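Local coordinates for protein disulfide isomerase (PDB 3L9U) that is a thioredoxin-fold thiol-disulfide oxidoreductase that probably passes its own redox-active disulfide on to other proteins, at residues 15-20 against 159-164; 46-51 against 192-197; 71-76 against 103-108. All coordinates share one frame; numbering follows the deposited sequence.

Contact 1 of 3, residues 15-20 against 159-164; sequences LEKPIP and AYDVAK
L15, I19 and V162 make up the apolar half of this contact, in which the loop after strand 12-14 passes helix 159-166. V162 meets both loop residues with one methyl: its CG2 lies 4.3 Å from L15 CD1 and 4.1 Å from I19 CD1. The I19 side chain crosses that of V162 at about a right angle. With CG1 anti to the carbonyl carbon (chi1 -62°), I19 carries CD1 to the helix although its CB bond does not aim there. All three side chains are buried and also reach the sheet, L15 and V162 on V172, V162 on A170, and I19 on I27. The methyls sit at ordinary van der Waals spacing.

The polar half lies at the exposed margin. K17 is stretched out, every torsion of its chain close to 180°, which sends its ammonium past the apolar cluster toward D161. The charges stay apart, K17 NZ and D161 OD2 being 4.4 Å from each other, and a water bridges them. It accepts from K17 NZ at 3.1 Å and donates to D161 OD2 at 2.8 Å. The second carboxylate oxygen, D161 OD1, forms a salt bridge with K164 NZ, 3.1 Å away and weak as a hydrogen bond. D161 is thus flanked by two lysines, which would probably favour its charged form.

Backbone bonds of L15 with K176 and I19 with G175 tie the loop to the turn between strands 170-173 and 177-179. Such a layer, apolar side chains of a helix and a loop laid on the central sheet, belongs to the thioredoxin fold of DsbA-like proteins.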
loop_
_atom_site.group_PDB
_atom_site.type_symbol
_atom_site.label_atom_id
_atom_site.label_comp_id
_atom_site.label_asym_id
_atom_site.label_seq_id
_atom_site.Cartn_x
_atom_site.Cartn_y
_atom_site.Cartn_z
ATOM N N LEU A 15 -5.619 -11.704 -12.675
ATOM C CA LEU A 15 -5.970 -10.402 -13.236
ATOM C C LEU A 15 -5.980 -10.431 -14.754
ATOM O O LEU A 15 -5.052 -10.945 -15.371
ATOM C CB LEU A 15 -4.976 -9.337 -12.780
ATOM C CG LEU A 15 -5.043 -8.919 -11.308
ATOM C CD1 LEU A 15 -3.832 -8.067 -10.951
ATOM C CD2 LEU A 15 -6.349 -8.191 -10.976
ATOM N N GLU A 16 -7.025 -9.866 -15.354
ATOM C CA GLU A 16 -7.080 -9.695 -16.801
ATOM C C GLU A 16 -5.919 -8.831 -17.302
ATOM O O GLU A 16 -5.356 -9.078 -18.377
ATOM C CB GLU A 16 -8.413 -9.056 -17.194
ATOM C CG GLU A 16 -8.606 -8.913 -18.670
ATOM C CD GLU A 16 -9.965 -8.365 -19.029
ATOM O OE1 GLU A 16 -10.805 -8.168 -18.115
ATOM O OE2 GLU A 16 -10.189 -8.139 -20.234
ATOM N N LYS A 17 -5.576 -7.818 -16.515
ATOM C CA LYS A 17 -4.488 -6.918 -16.836
ATOM C C LYS A 17 -3.496 -6.912 -15.681
ATOM O O LYS A 17 -3.664 -6.184 -14.706
ATOM C CB LYS A 17 -5.026 -5.509 -17.091
ATOM C CG LYS A 17 -3.959 -4.510 -17.473
ATOM C CD LYS A 17 -4.568 -3.143 -17.739
ATOM C CE LYS A 17 -3.503 -2.137 -18.112
ATOM N NZ LYS A 17 -4.107 -0.799 -18.381
ATOM N N PRO A 18 -2.463 -7.745 -15.780
ATOM C CA PRO A 18 -1.481 -7.812 -14.697
ATOM C C PRO A 18 -0.796 -6.481 -14.463
ATOM O O PRO A 18 -0.699 -5.646 -15.370
ATOM C CB PRO A 18 -0.471 -8.846 -15.198
ATOM C CG PRO A 18 -1.214 -9.657 -16.193
ATOM C CD PRO A 18 -2.195 -8.726 -16.843
ATOM N N ILE A 19 -0.326 -6.286 -13.239
ATOM C CA ILE A 19 0.543 -5.157 -12.941
ATOM C C ILE A 19 1.924 -5.520 -13.474
ATOM O O ILE A 19 2.496 -6.544 -13.098
ATOM C CB ILE A 19 0.604 -4.878 -11.428
ATOM C CG1 ILE A 19 -0.791 -4.509 -10.894
ATOM C CG2 ILE A 19 1.621 -3.781 -11.125
ATOM C CD1 ILE A 19 -0.840 -4.349 -9.382
ATOM N N PRO A 20 2.456 -4.705 -14.389
ATOM C CA PRO A 20 3.732 -5.068 -15.011
ATOM C C PRO A 20 4.932 -4.874 -14.082
ATOM O O PRO A 20 4.847 -4.129 -13.103
ATOM C CB PRO A 20 3.818 -4.122 -16.210
ATOM C CG PRO A 20 2.958 -2.974 -15.870
ATOM C CD PRO A 20 1.883 -3.464 -14.936
ATOM N N ALA A 159 -3.394 1.053 -9.975
ATOM C CA ALA A 159 -4.151 0.639 -8.792
ATOM C C ALA A 159 -5.657 0.669 -9.007
ATOM O O ALA A 159 -6.389 -0.156 -8.462
ATOM C CB ALA A 159 -3.780 1.499 -7.588
ATOM N N TYR A 160 -6.126 1.623 -9.800
ATOM C CA TYR A 160 -7.560 1.798 -9.967
ATOM C C TYR A 160 -8.269 0.564 -10.536
ATOM O O TYR A 160 -9.262 0.092 -9.974
ATOM C CB TYR A 160 -7.864 3.021 -10.831
ATOM C CG TYR A 160 -9.338 3.192 -11.058
ATOM C CD1 TYR A 160 -9.916 2.836 -12.267
ATOM C CD2 TYR A 160 -10.161 3.662 -10.047
ATOM C CE1 TYR A 160 -11.270 2.976 -12.474
ATOM C CE2 TYR A 160 -11.518 3.809 -10.244
ATOM C CZ TYR A 160 -12.067 3.460 -11.460
ATOM O OH TYR A 160 -13.420 3.602 -11.662
ATOM N N ASP A 161 -7.768 0.038 -11.647
ATOM C CA ASP A 161 -8.405 -1.132 -12.254
ATOM C C ASP A 161 -8.367 -2.367 -11.349
ATOM O O ASP A 161 -9.248 -3.220 -11.427
ATOM C CB ASP A 161 -7.801 -1.442 -13.626
ATOM C CG ASP A 161 -8.239 -0.452 -14.694
ATOM O OD1 ASP A 161 -9.267 0.234 -14.497
ATOM O OD2 ASP A 161 -7.559 -0.366 -15.736
ATOM N N VAL A 162 -7.352 -2.467 -10.495
ATOM C CA VAL A 162 -7.289 -3.562 -9.529
ATOM C C VAL A 162 -8.300 -3.334 -8.401
ATOM O O VAL A 162 -9.037 -4.254 -8.022
ATOM C CB VAL A 162 -5.881 -3.716 -8.920
ATOM C CG1 VAL A 162 -5.874 -4.807 -7.850
ATOM C CG2 VAL A 162 -4.853 -4.015 -10.010
ATOM N N ALA A 163 -8.331 -2.111 -7.862
ATOM C CA ALA A 163 -9.263 -1.768 -6.779
ATOM C C ALA A 163 -10.741 -1.969 -7.146
ATOM O O ALA A 163 -11.562 -2.282 -6.274
ATOM C CB ALA A 163 -9.027 -0.322 -6.295
ATOM N N LYS A 164 -11.074 -1.779 -8.427
ATOM C CA LYS A 164 -12.445 -1.931 -8.927
ATOM C C LYS A 164 -13.024 -3.314 -8.704
ATOM O O LYS A 164 -14.247 -3.484 -8.613
ATOM C CB LYS A 164 -12.504 -1.683 -10.441
ATOM C CG LYS A 164 -12.537 -0.248 -10.881
ATOM C CD LYS A 164 -12.839 -0.181 -12.380
ATOM C CE LYS A 164 -11.829 -0.997 -13.187
ATOM N NZ LYS A 164 -12.132 -0.989 -14.648
HETATM O O HOH W 1 -4.829 -0.276 -15.387
#

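Contact 2 of 3, residues 46-51 against 192-197; sequences GPVSDK and ELVREL
V48 has CG1 anti to the backbone N (chi1 171°), and V194, with nearly the same torsion (chi1 170°), has CG2 anti to the carbonyl carbon; these are the two methyls that meet, V48 CG1 to V194 CG2 at 4.4 Å. R195 leaves its helix with CG beside the backbone N and then bends about CG-CD (chi3 71°), which swings the guanidinium to the end of 46-51. Both segments are helical pieces of the thioredoxin fold. Helix 45-52 follows the helix that begins at the C34-C37 pair, probably the redox-active disulfide, and helix 187-198 is the last of the chain.

Between the segments the packing is slight: one valine pair, flanked by the long side chains of K51 and R195. V194 also touches V52 and, in the sheet below, I179, while V48 touches M190, so the valine pair is one link in a longer apolar seam. The backbones keep well apart: CA of V48 and CA of V194 are 8.6 Å from each other, as are CA of K51 and CA of E192.

K51 borders the seam at the exposed side. Its aliphatic stem passes I187 and A191, whereas its ammonium turns away from 192-197 to a long, weak ion pair with D188.

The polar end of R195 is held chiefly by D54, just beyond helix 45-52, through a salt bridge to NH1. That bridge helps hold the guanidinium next to the last turn of the helix, where carbonyls point onward. There K51 O lies at the guanidinium's edge, near its plane, 3.1 Å from R195 NH1.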
loop_
_atom_site.group_PDB
_atom_site.type_symbol
_atom_site.label_atom_id
_atom_site.label_comp_id
_atom_site.label_asym_id
_atom_site.label_seq_id
_atom_site.Cartn_x
_atom_site.Cartn_y
_atom_site.Cartn_z
ATOM N N GLY A 46 1.536 -6.669 8.239
ATOM C CA GLY A 46 2.877 -6.863 8.756
ATOM C C GLY A 46 3.257 -8.320 8.954
ATOM O O GLY A 46 4.264 -8.790 8.416
ATOM N N PRO A 47 2.456 -9.055 9.732
ATOM C CA PRO A 47 2.808 -10.457 9.969
ATOM C C PRO A 47 2.816 -11.296 8.697
ATOM O O PRO A 47 3.680 -12.168 8.559
ATOM C CB PRO A 47 1.714 -10.933 10.928
ATOM C CG PRO A 47 1.312 -9.689 11.655
ATOM C CD PRO A 47 1.390 -8.591 10.635
ATOM N N VAL A 48 1.869 -11.071 7.791
ATOM C CA VAL A 48 1.888 -11.812 6.531
ATOM C C VAL A 48 3.140 -11.474 5.713
ATOM O O VAL A 48 3.843 -12.376 5.223
ATOM C CB VAL A 48 0.601 -11.582 5.703
ATOM C CG1 VAL A 48 0.740 -12.193 4.315
ATOM C CG2 VAL A 48 -0.613 -12.181 6.437
ATOM N N SER A 49 3.440 -10.185 5.576
ATOM C CA SER A 49 4.649 -9.787 4.854
ATOM C C SER A 49 5.923 -10.390 5.452
ATOM O O SER A 49 6.817 -10.816 4.716
ATOM C CB SER A 49 4.767 -8.264 4.769
ATOM O OG SER A 49 3.689 -7.733 4.027
ATOM N N ASP A 50 5.992 -10.426 6.761
ATOM C CA ASP A 50 7.140 -11.025 7.397
ATOM C C ASP A 50 7.290 -12.486 7.057
ATOM O O ASP A 50 8.346 -12.950 6.809
ATOM C CB ASP A 50 7.051 -10.867 8.889
ATOM C CG ASP A 50 7.280 -9.456 9.341
ATOM O OD1 ASP A 50 6.878 -9.146 10.461
ATOM O OD2 ASP A 50 7.876 -8.638 8.618
ATOM N N LYS A 51 6.195 -13.194 7.081
ATOM C CA LYS A 51 6.202 -14.629 6.796
ATOM C C LYS A 51 6.613 -14.971 5.362
ATOM O O LYS A 51 7.075 -16.079 5.102
ATOM C CB LYS A 51 4.842 -15.260 7.098
ATOM C CG LYS A 51 4.538 -15.425 8.579
ATOM C CD LYS A 51 3.120 -15.936 8.765
ATOM C CE LYS A 51 2.798 -16.161 10.227
ATOM N NZ LYS A 51 3.654 -17.231 10.827
ATOM N N GLU A 192 0.520 -18.627 3.483
ATOM C CA GLU A 192 0.697 -19.789 2.609
ATOM C C GLU A 192 0.078 -19.570 1.230
ATOM O O GLU A 192 0.610 -20.034 0.223
ATOM C CB GLU A 192 0.152 -21.055 3.271
ATOM C CG GLU A 192 1.001 -21.507 4.431
ATOM C CD GLU A 192 2.454 -21.727 4.041
ATOM O OE1 GLU A 192 2.704 -22.324 2.967
ATOM O OE2 GLU A 192 3.345 -21.303 4.815
ATOM N N LEU A 193 -1.041 -18.856 1.184
ATOM C CA LEU A 193 -1.657 -18.487 -0.089
ATOM C C LEU A 193 -0.684 -17.653 -0.924
ATOM O O LEU A 193 -0.465 -17.923 -2.111
ATOM C CB LEU A 193 -2.958 -17.722 0.156
ATOM C CG LEU A 193 -3.635 -17.101 -1.066
ATOM C CD1 LEU A 193 -3.901 -18.143 -2.167
ATOM C CD2 LEU A 193 -4.916 -16.396 -0.641
ATOM N N VAL A 194 -0.102 -16.634 -0.303
ATOM C CA VAL A 194 0.905 -15.825 -0.991
ATOM C C VAL A 194 2.083 -16.678 -1.485
ATOM O O VAL A 194 2.527 -16.517 -2.621
ATOM C CB VAL A 194 1.411 -14.659 -0.104
ATOM C CG1 VAL A 194 2.635 -13.971 -0.734
ATOM C CG2 VAL A 194 0.260 -13.665 0.154
ATOM N N ARG A 195 2.586 -17.586 -0.644
ATOM C CA ARG A 195 3.722 -18.420 -1.041
ATOM C C ARG A 195 3.364 -19.325 -2.215
ATOM O O ARG A 195 4.161 -19.520 -3.132
ATOM C CB ARG A 195 4.230 -19.251 0.137
ATOM C CG ARG A 195 4.665 -18.417 1.329
ATOM C CD ARG A 195 5.139 -19.288 2.481
ATOM N NE ARG A 195 6.418 -19.908 2.174
ATOM C CZ ARG A 195 7.599 -19.329 2.367
ATOM N NH1 ARG A 195 7.674 -18.105 2.881
ATOM N NH2 ARG A 195 8.709 -19.980 2.047
ATOM N N GLU A 196 2.157 -19.874 -2.185
ATOM C CA GLU A 196 1.672 -20.718 -3.274
ATOM C C GLU A 196 1.580 -19.930 -4.584
ATOM O O GLU A 196 2.000 -20.403 -5.648
ATOM C CB GLU A 196 0.301 -21.285 -2.896
ATOM C CG GLU A 196 -0.334 -22.201 -3.930
ATOM C CD GLU A 196 -1.438 -23.053 -3.324
ATOM O OE1 GLU A 196 -1.157 -23.784 -2.349
ATOM O OE2 GLU A 196 -2.588 -22.994 -3.818
ATOM N N LEU A 197 1.033 -18.722 -4.511
ATOM C CA LEU A 197 0.874 -17.901 -5.705
ATOM C C LEU A 197 2.226 -17.441 -6.239
ATOM O O LEU A 197 2.424 -17.331 -7.453
ATOM C CB LEU A 197 -0.000 -16.684 -5.395
ATOM C CG LEU A 197 -1.454 -17.017 -5.047
ATOM C CD1 LEU A 197 -2.223 -15.769 -4.636
ATOM C CD2 LEU A 197 -2.139 -17.730 -6.219
#

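Contact 3 of 3, residues 71-76 against 103-108; sequences KQASEV and FAWYAA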
loop_
_atom_site.group_PDB
_atom_site.type_symbol
_atom_site.label_atom_id
_atom_site.label_comp_id
_atom_site.label_asym_id
_atom_site.label_seq_id
_atom_site.Cartn_x
_atom_site.Cartn_y
_atom_site.Cartn_z
ATOM N N LYS A 71 -4.156 11.898 -4.296
ATOM C CA LYS A 71 -2.889 12.121 -4.980
ATOM C C LYS A 71 -1.846 12.743 -4.061
ATOM O O LYS A 71 -0.663 12.414 -4.155
ATOM C CB LYS A 71 -3.066 12.951 -6.252
ATOM C CG LYS A 71 -1.778 13.121 -7.066
ATOM C CD LYS A 71 -1.259 11.803 -7.629
ATOM C CE LYS A 71 0.036 12.004 -8.412
ATOM N NZ LYS A 71 -0.160 12.847 -9.624
ATOM N N GLN A 72 -2.270 13.636 -3.170
ATOM C CA GLN A 72 -1.335 14.217 -2.209
ATOM C C GLN A 72 -0.730 13.119 -1.331
ATOM O O GLN A 72 0.476 13.108 -1.071
ATOM C CB GLN A 72 -2.009 15.278 -1.329
ATOM C CG GLN A 72 -2.303 16.593 -2.034
ATOM C CD GLN A 72 -3.596 16.564 -2.823
ATOM O OE1 GLN A 72 -4.299 15.560 -2.843
ATOM N NE2 GLN A 72 -3.921 17.678 -3.469
ATOM N N ALA A 73 -1.576 12.205 -0.863
ATOM C CA ALA A 73 -1.103 11.085 -0.065
ATOM C C ALA A 73 -0.133 10.225 -0.870
ATOM O O ALA A 73 0.911 9.814 -0.362
ATOM C CB ALA A 73 -2.277 10.248 0.424
ATOM N N SER A 74 -0.490 9.933 -2.116
ATOM C CA SER A 74 0.387 9.141 -2.968
ATOM C C SER A 74 1.762 9.796 -3.103
ATOM O O SER A 74 2.794 9.124 -3.041
ATOM C CB SER A 74 -0.223 8.943 -4.363
ATOM O OG SER A 74 -1.318 8.047 -4.326
ATOM N N GLU A 75 1.770 11.106 -3.319
ATOM C CA GLU A 75 3.023 11.826 -3.506
ATOM C C GLU A 75 3.891 11.709 -2.264
ATOM O O GLU A 75 5.079 11.403 -2.353
ATOM C CB GLU A 75 2.758 13.293 -3.867
ATOM C CG GLU A 75 2.155 13.445 -5.258
ATOM C CD GLU A 75 1.773 14.869 -5.595
ATOM O OE1 GLU A 75 1.523 15.661 -4.661
ATOM O OE2 GLU A 75 1.709 15.187 -6.801
ATOM N N VAL A 76 3.292 11.934 -1.097
ATOM C CA VAL A 76 4.035 11.801 0.145
ATOM C C VAL A 76 4.516 10.360 0.354
ATOM O O VAL A 76 5.676 10.138 0.687
ATOM C CB VAL A 76 3.212 12.285 1.351
ATOM C CG1 VAL A 76 3.907 11.910 2.660
ATOM C CG2 VAL A 76 2.973 13.795 1.252
ATOM N N PHE A 103 0.115 5.741 9.238
ATOM C CA PHE A 103 -0.732 5.554 10.409
ATOM C C PHE A 103 -1.260 6.870 10.986
ATOM O O PHE A 103 -2.336 6.893 11.581
ATOM C CB PHE A 103 -0.055 4.677 11.464
ATOM C CG PHE A 103 -0.131 3.216 11.140
ATOM C CD1 PHE A 103 -1.286 2.500 11.403
ATOM C CD2 PHE A 103 0.926 2.569 10.525
ATOM C CE1 PHE A 103 -1.378 1.161 11.084
ATOM C CE2 PHE A 103 0.843 1.221 10.205
ATOM C CZ PHE A 103 -0.310 0.517 10.489
ATOM N N ALA A 104 -0.526 7.964 10.784
ATOM C CA ALA A 104 -1.022 9.274 11.200
ATOM C C ALA A 104 -2.273 9.646 10.408
ATOM O O ALA A 104 -3.263 10.135 10.967
ATOM C CB ALA A 104 0.055 10.341 11.038
ATOM N N TRP A 105 -2.232 9.399 9.104
ATOM C CA TRP A 105 -3.395 9.656 8.259
ATOM C C TRP A 105 -4.562 8.713 8.554
ATOM O O TRP A 105 -5.712 9.144 8.594
ATOM C CB TRP A 105 -3.019 9.605 6.779
ATOM C CG TRP A 105 -2.486 10.910 6.248
ATOM C CD1 TRP A 105 -2.940 12.165 6.545
ATOM C CD2 TRP A 105 -1.419 11.081 5.302
ATOM N NE1 TRP A 105 -2.210 13.103 5.855
ATOM C CE2 TRP A 105 -1.271 12.464 5.085
ATOM C CE3 TRP A 105 -0.567 10.197 4.626
ATOM C CZ2 TRP A 105 -0.317 12.987 4.212
ATOM C CZ3 TRP A 105 0.380 10.710 3.762
ATOM C CH2 TRP A 105 0.499 12.099 3.561
ATOM N N TYR A 106 -4.274 7.434 8.764
ATOM C CA TYR A 106 -5.325 6.487 9.123
ATOM C C TYR A 106 -6.055 6.949 10.391
ATOM O O TYR A 106 -7.291 6.981 10.446
ATOM C CB TYR A 106 -4.727 5.102 9.383
ATOM C CG TYR A 106 -4.491 4.192 8.188
ATOM C CD1 TYR A 106 -5.283 4.256 7.036
ATOM C CD2 TYR A 106 -3.503 3.216 8.245
ATOM C CE1 TYR A 106 -5.066 3.382 5.967
ATOM C CE2 TYR A 106 -3.283 2.341 7.191
ATOM C CZ TYR A 106 -4.066 2.421 6.058
ATOM O OH TYR A 106 -3.852 1.522 5.031
ATOM N N ALA A 107 -5.283 7.296 11.418
ATOM C CA ALA A 107 -5.864 7.725 12.685
ATOM C C ALA A 107 -6.677 9.000 12.494
ATOM O O ALA A 107 -7.824 9.092 12.934
ATOM C CB ALA A 107 -4.777 7.938 13.731
ATOM N N ALA A 108 -6.088 9.988 11.833
ATOM C CA ALA A 108 -6.787 11.249 11.636
ATOM C C ALA A 108 -8.102 11.033 10.897
ATOM O O ALA A 108 -9.145 11.535 11.310
ATOM C CB ALA A 108 -5.897 12.263 10.881
#
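Between 71-76 and 103-108, pieces of helices 70-86 and 97-111, the CA atoms of A73 and W105 are the nearest pair, 8.8 Å apart, a gap that the indole spans. W105 points its CB bond at the other helix, and its six-membered ring ends against A73 and V76. The corner atom CH2 does most of the touching: V76 CB lies in the plane of the indole, 3.5 Å from W105 CH2. V76 CG1, anti to the backbone N (chi1 170°), is also 3.5 Å from W105 CH2, and V76 CG2 is 3.8 Å from that atom; CG2 stays near the ring plane, while CG1 is displaced from it on the side opposite A73 CB.

The methyl of A73 stands above one face of the indole but displaced to the rim, A73 CB being 4.3 Å from W105 CZ3, and its small side chain lets the ring come close to the backbone, with A73 CA 4.1 Å from W105 CH2.

Helix 122-133 and the rest of helix 70-86 complete the ring's surroundings: F125 stacks on W105, and F77 meets it edge-to-face. Y106 turns to helix 35-43, touching C37 and hydrogen-bonding D41 through its hydroxyl. Helices 70-86, 97-111 and 122-133 belong to the helical domain that DsbA-like proteins insert into the thioredoxin fold.

Across the two segments the interaction is wholly apolar. The one polar atom of the buried indole, NE1, is satisfied by F125 O, which, with the F125 stack, helps to set the ring's rotation, leaving shape and dispersion to join these two segments.

From the N terminus, the loop at 15-20 is reached first and meets 159-164 to close a long loop, contact 1. Segment 46-51 lies within that loop, but its partner 192-197 comes after it, so contacts 1 and 2 cross. Contact 3, 71-76 with 103-108, closes a short loop enclosed by both of the others. Contact 1 ties the start of the chain to the helix before strand 170-173, contact 2 joins the C-terminal helix to helix 45-52, and contact 3 knits the helical insertion. Contacts 2 and 3 lie on opposite sides of the chain's centre, their own centres 25 Å apart, and no two contacts touch.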